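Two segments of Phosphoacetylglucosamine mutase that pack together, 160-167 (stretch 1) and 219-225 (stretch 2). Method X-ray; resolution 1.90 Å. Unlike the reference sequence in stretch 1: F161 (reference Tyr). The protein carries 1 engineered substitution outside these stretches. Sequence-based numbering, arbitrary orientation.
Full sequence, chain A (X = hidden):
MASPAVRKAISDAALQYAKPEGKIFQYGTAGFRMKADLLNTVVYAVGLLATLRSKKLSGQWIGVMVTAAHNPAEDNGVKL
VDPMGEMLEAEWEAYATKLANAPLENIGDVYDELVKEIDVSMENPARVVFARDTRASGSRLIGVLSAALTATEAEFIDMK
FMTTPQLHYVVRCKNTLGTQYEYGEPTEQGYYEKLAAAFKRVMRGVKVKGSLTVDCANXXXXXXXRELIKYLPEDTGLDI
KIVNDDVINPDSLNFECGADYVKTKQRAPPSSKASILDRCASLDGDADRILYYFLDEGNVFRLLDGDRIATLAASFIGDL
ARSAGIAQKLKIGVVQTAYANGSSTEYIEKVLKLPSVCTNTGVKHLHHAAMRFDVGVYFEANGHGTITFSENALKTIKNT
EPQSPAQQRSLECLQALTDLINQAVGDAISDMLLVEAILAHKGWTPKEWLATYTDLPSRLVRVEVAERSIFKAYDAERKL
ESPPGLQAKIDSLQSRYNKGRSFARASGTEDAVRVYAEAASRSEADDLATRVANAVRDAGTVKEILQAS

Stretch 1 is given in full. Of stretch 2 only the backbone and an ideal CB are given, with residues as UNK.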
ATOM      1  N   LYS A 160       9.767   7.300  15.998  1.00 18.06           N
ATOM      2  CA  LYS A 160      10.560   8.269  15.156  1.00 19.71           C
ATOM      3  C   LYS A 160      10.270   8.032  13.646  1.00 19.03           C
ATOM      4  O   LYS A 160       9.083   7.898  13.300  1.00 17.65           O
ATOM      5  CB  LYS A 160      12.080   8.279  15.484  1.00 21.91           C
ATOM      6  CG  LYS A 160      12.391   8.501  17.023  1.00 24.52           C
ATOM      7  CD  LYS A 160      11.783   9.838  17.376  1.00 32.24           C
ATOM      8  CE  LYS A 160      12.112  10.387  18.747  1.00 37.51           C
ATOM      9  NZ  LYS A 160      11.227  11.603  18.784  1.00 35.29           N
ATOM     10  N   PHE A 161      11.323   7.966  12.802  1.00 15.84           N
ATOM     11  CA  PHE A 161      11.149   7.795  11.377  1.00 15.88           C
ATOM     12  C   PHE A 161      11.136   6.303  11.021  1.00 16.05           C
ATOM     13  O   PHE A 161      12.133   5.559  11.299  1.00 17.27           O
ATOM     14  CB  PHE A 161      12.327   8.476  10.623  1.00 16.84           C
ATOM     15  CG  PHE A 161      12.333   9.973  10.792  1.00 16.93           C
ATOM     16  CD1 PHE A 161      11.532  10.792   9.986  1.00 15.62           C
ATOM     17  CD2 PHE A 161      13.094  10.555  11.803  1.00 17.81           C
ATOM     18  CE1 PHE A 161      11.529  12.220  10.156  1.00 16.45           C
ATOM     19  CE2 PHE A 161      13.077  11.963  11.993  1.00 18.49           C
ATOM     20  CZ  PHE A 161      12.345  12.797  11.145  1.00 17.66           C
ATOM     21  N   MET A 162      10.083   5.881  10.333  1.00 15.32           N
ATOM     22  CA  MET A 162      10.002   4.507   9.837  1.00 16.06           C
ATOM     23  C   MET A 162       9.188   4.520   8.555  1.00 15.84           C
ATOM     24  O   MET A 162       8.425   5.462   8.280  1.00 15.64           O
ATOM     25  CB  MET A 162       9.278   3.597  10.883  1.00 17.10           C
ATOM     26  CG  MET A 162      10.064   3.421  12.211  1.00 22.17           C
ATOM     27  SD  MET A 162       9.768   1.834  13.048  1.00 26.81           S
ATOM     28  CE  MET A 162       8.081   1.937  13.151  1.00 17.83           C
ATOM     29  N   THR A 163       9.311   3.443   7.778  1.00 15.12           N
ATOM     30  CA  THR A 163       8.486   3.281   6.555  1.00 12.73           C
ATOM     31  C   THR A 163       7.136   2.829   7.096  1.00 15.03           C
ATOM     32  O   THR A 163       7.042   2.401   8.275  1.00 14.61           O
ATOM     33  CB  THR A 163       9.071   2.145   5.633  1.00 15.46           C
ATOM     34  OG1 THR A 163       8.965   0.887   6.261  1.00 15.13           O
ATOM     35  CG2 THR A 163      10.558   2.381   5.285  1.00 13.75           C
ATOM     36  N   THR A 164       6.080   3.018   6.304  1.00 14.96           N
ATOM     37  CA  THR A 164       4.769   2.517   6.694  1.00 15.70           C
ATOM     38  C   THR A 164       4.793   1.037   7.072  1.00 15.50           C
ATOM     39  O   THR A 164       4.248   0.674   8.099  1.00 17.69           O
ATOM     40  CB  THR A 164       3.759   2.905   5.608  1.00 16.75           C
ATOM     41  OG1 THR A 164       3.610   4.341   5.662  1.00 16.88           O
ATOM     42  CG2 THR A 164       2.353   2.263   5.849  1.00 19.42           C
ATOM     43  N   PRO A 165       5.356   0.170   6.222  1.00 15.70           N
ATOM     44  CA  PRO A 165       5.319  -1.250   6.580  1.00 17.74           C
ATOM     45  C   PRO A 165       6.122  -1.567   7.855  1.00 17.89           C
ATOM     46  O   PRO A 165       5.731  -2.476   8.585  1.00 18.18           O
ATOM     47  CB  PRO A 165       6.039  -1.935   5.389  1.00 17.93           C
ATOM     48  CG  PRO A 165       5.890  -0.998   4.252  1.00 18.89           C
ATOM     49  CD  PRO A 165       5.790   0.395   4.821  1.00 15.56           C
ATOM     50  N   GLN A 166       7.212  -0.822   8.132  1.00 19.15           N
ATOM     51  CA  GLN A 166       7.904  -0.991   9.477  1.00 16.47           C
ATOM     52  C   GLN A 166       6.956  -0.764  10.640  1.00 18.76           C
ATOM     53  O   GLN A 166       6.969  -1.569  11.610  1.00 19.04           O
ATOM     54  CB  GLN A 166       9.121  -0.110   9.632  1.00 16.48           C
ATOM     55  CG  GLN A 166      10.278  -0.669   8.827  1.00 15.68           C
ATOM     56  CD  GLN A 166      11.492   0.263   8.898  1.00 18.19           C
ATOM     57  OE1 GLN A 166      11.368   1.525   9.042  1.00 15.69           O
ATOM     58  NE2 GLN A 166      12.674  -0.343   8.816  1.00 17.85           N
ATOM     59  N   LEU A 167       6.165   0.314  10.573  1.00 18.63           N
ATOM     60  CA  LEU A 167       5.195   0.577  11.637  1.00 17.96           C
ATOM     61  C   LEU A 167       4.147  -0.593  11.746  1.00 20.67           C
ATOM     62  O   LEU A 167       3.880  -1.086  12.844  1.00 17.74           O
ATOM     63  CB  LEU A 167       4.577   2.029  11.479  1.00 17.54           C
ATOM     64  CG  LEU A 167       3.641   2.098  12.671  1.00 21.74           C
ATOM     65  CD1 LEU A 167       4.208   2.419  14.055  1.00 19.85           C
ATOM     66  CD2 LEU A 167       2.290   2.656  12.364  1.00 24.84           C
ATOM     67  N   UNK A 219      12.755   9.566   0.042  1.00 15.95           N
ATOM     68  CA  UNK A 219      12.003   9.316   1.276  1.00 14.34           C
ATOM     69  C   UNK A 219      12.713   8.396   2.253  1.00 14.37           C
ATOM     70  O   UNK A 219      13.828   7.933   1.986  1.00 14.52           O
ATOM     71  CB  UNK A 219      10.637   8.717   0.933  1.00 14.34           C
ATOM     72  N   UNK A 220      11.984   8.046   3.333  1.00 14.82           N
ATOM     73  CA  UNK A 220      12.448   7.246   4.438  1.00 16.00           C
ATOM     74  C   UNK A 220      12.879   5.843   3.931  1.00 16.78           C
ATOM     75  O   UNK A 220      13.785   5.255   4.504  1.00 17.05           O
ATOM     76  CB  UNK A 220      11.355   7.137   5.503  1.00 16.00           C
ATOM     77  N   UNK A 221      12.339   5.401   2.803  1.00 16.35           N
ATOM     78  CA  UNK A 221      12.819   4.095   2.292  1.00 14.72           C
ATOM     79  C   UNK A 221      14.277   4.048   1.914  1.00 16.49           C
ATOM     80  O   UNK A 221      14.852   2.956   1.929  1.00 16.63           O
ATOM     81  CB  UNK A 221      11.999   3.692   1.064  1.00 14.72           C
ATOM     82  N   UNK A 222      14.888   5.185   1.515  1.00 15.28           N
ATOM     83  CA  UNK A 222      16.352   5.240   1.121  1.00 13.94           C
ATOM     84  C   UNK A 222      17.290   4.855   2.271  1.00 15.59           C
ATOM     85  O   UNK A 222      18.027   3.812   2.184  1.00 17.74           O
ATOM     86  CB  UNK A 222      16.720   6.646   0.644  1.00 13.94           C
ATOM     87  N   UNK A 223      17.195   5.574   3.398  1.00 15.91           N
ATOM     88  CA  UNK A 223      18.036   5.241   4.575  1.00 16.45           C
ATOM     89  C   UNK A 223      17.725   3.843   5.125  1.00 17.09           C
ATOM     90  O   UNK A 223      18.609   3.140   5.579  1.00 15.84           O
ATOM     91  CB  UNK A 223      17.832   6.279   5.680  1.00 16.45           C
ATOM     92  N   UNK A 224      16.437   3.441   5.138  1.00 17.52           N
ATOM     93  CA  UNK A 224      16.059   2.160   5.729  1.00 17.34           C
ATOM     94  C   UNK A 224      16.522   1.040   4.817  1.00 18.09           C
ATOM     95  O   UNK A 224      16.941  -0.029   5.328  1.00 15.94           O
ATOM     96  CB  UNK A 224      14.549   2.080   5.962  1.00 17.34           C
ATOM     97  N   UNK A 225      16.413   1.250   3.500  1.00 16.10           N
ATOM     98  CA  UNK A 225      16.867   0.140   2.617  1.00 16.83           C
ATOM     99  C   UNK A 225      18.402  -0.008   2.782  1.00 19.87           C
ATOM    100  O   UNK A 225      18.909  -1.127   2.783  1.00 18.50           O
ATOM    101  CB  UNK A 225      16.499   0.408   1.156  1.00 16.83           C
TER

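Stretch 1 ends its strand at F161, turns through M162 and T163, and enters a helix at T164. T163 caps that helix: its OG1 accepts from Q166 N at 3.1 Å. In return Q166 OE1 accepts from T163 N, also at 3.1 Å.

Position 219 has phi/psi of -112/-174, which most residues other than proline can adopt. Nothing of stretch 1 lies within 5.5 Å of the ideal CB, so the contact sets no preference. The residue is G219.

At 220 the CA-to-CB bond points toward stretch 1. The ideal CB is 4.4 Å from M162 O and 4.8 Å from T163 N, with F161 CB at 5.4 Å. The CA lies 6.0 Å from T163 CA, the closest CA pair between the stretches. The space is short, so a small or medium apolar side chain such as Ala, Val or Ile would suit. The residue is V220, chi1 p. V220 CG1 packs 3.8 Å from T163 CA and also 3.8 Å from M162 O. V220 CG2 lies 4.4 Å from F161 CB.

At 221 the CA-to-CB direction is sideways, and the ideal CB would sit 4.6 Å from T163 CG2. Gly, Ala or Ser would fit this contact. The residue is G221. The bare G221 CA lies 4.1 Å from T163 CG2.

Positions 222 and 223 are out of reach of stretch 1, and both have helical angles. A phi of -63° at 223 would allow proline, among many others. The residues are G222 and P223.

At 224 the CA-to-CB bond again points toward stretch 1. The ideal CB is 4.1 Å from T163 CG2 and 4.2 Å from Q166 NE2. Farther along are M162 CA and the carbonyl oxygen of F161, an acceptor. A long side chain with an apolar stem and a donor at its tip would suit: Lys or Arg. Met could use the apolar part alone. The residue is K224, with rotamers m, m, t, t. K224 CG packs on T163 CG2 at 3.8 Å. K224 CE passes 4.0 Å from M162 CA and 3.8 Å from Q166 OE1. The extended end brings K224 NZ to F161 O, a 2.9 Å hydrogen bond. This is the only hydrogen bond between the stretches.

At 225 the CA-to-CB bond points sideways, with nothing of stretch 1 within 5.5 Å of the ideal CB. Many residues would do. The residue is L225, which makes no contact here.

Stretch 2, residues 219-225: GVGGPKL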
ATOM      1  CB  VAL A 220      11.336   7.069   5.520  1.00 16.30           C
ATOM      2  CG1 VAL A 220      10.069   6.392   4.976  1.00 14.20           C
ATOM      3  CG2 VAL A 220      11.944   6.468   6.772  1.00 16.23           C
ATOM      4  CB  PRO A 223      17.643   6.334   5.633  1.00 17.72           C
ATOM      5  CG  PRO A 223      17.188   7.502   4.739  1.00 19.30           C
ATOM      6  CD  PRO A 223      16.611   6.947   3.453  1.00 15.61           C
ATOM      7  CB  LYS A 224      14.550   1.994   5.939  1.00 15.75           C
ATOM      8  CG  LYS A 224      13.946   3.105   6.765  1.00 19.94           C
ATOM      9  CD  LYS A 224      14.666   3.339   8.109  1.00 20.58           C
ATOM     10  CE  LYS A 224      13.869   4.347   8.979  1.00 22.37           C
ATOM     11  NZ  LYS A 224      14.599   4.621  10.213  1.00 22.17           N
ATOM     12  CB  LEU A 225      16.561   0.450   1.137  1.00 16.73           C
ATOM     13  CG  LEU A 225      17.132  -0.529   0.085  1.00 16.95           C
ATOM     14  CD1 LEU A 225      16.546  -1.898   0.386  1.00 16.34           C
ATOM     15  CD2 LEU A 225      16.593  -0.006  -1.236  1.00 17.62           C
TER
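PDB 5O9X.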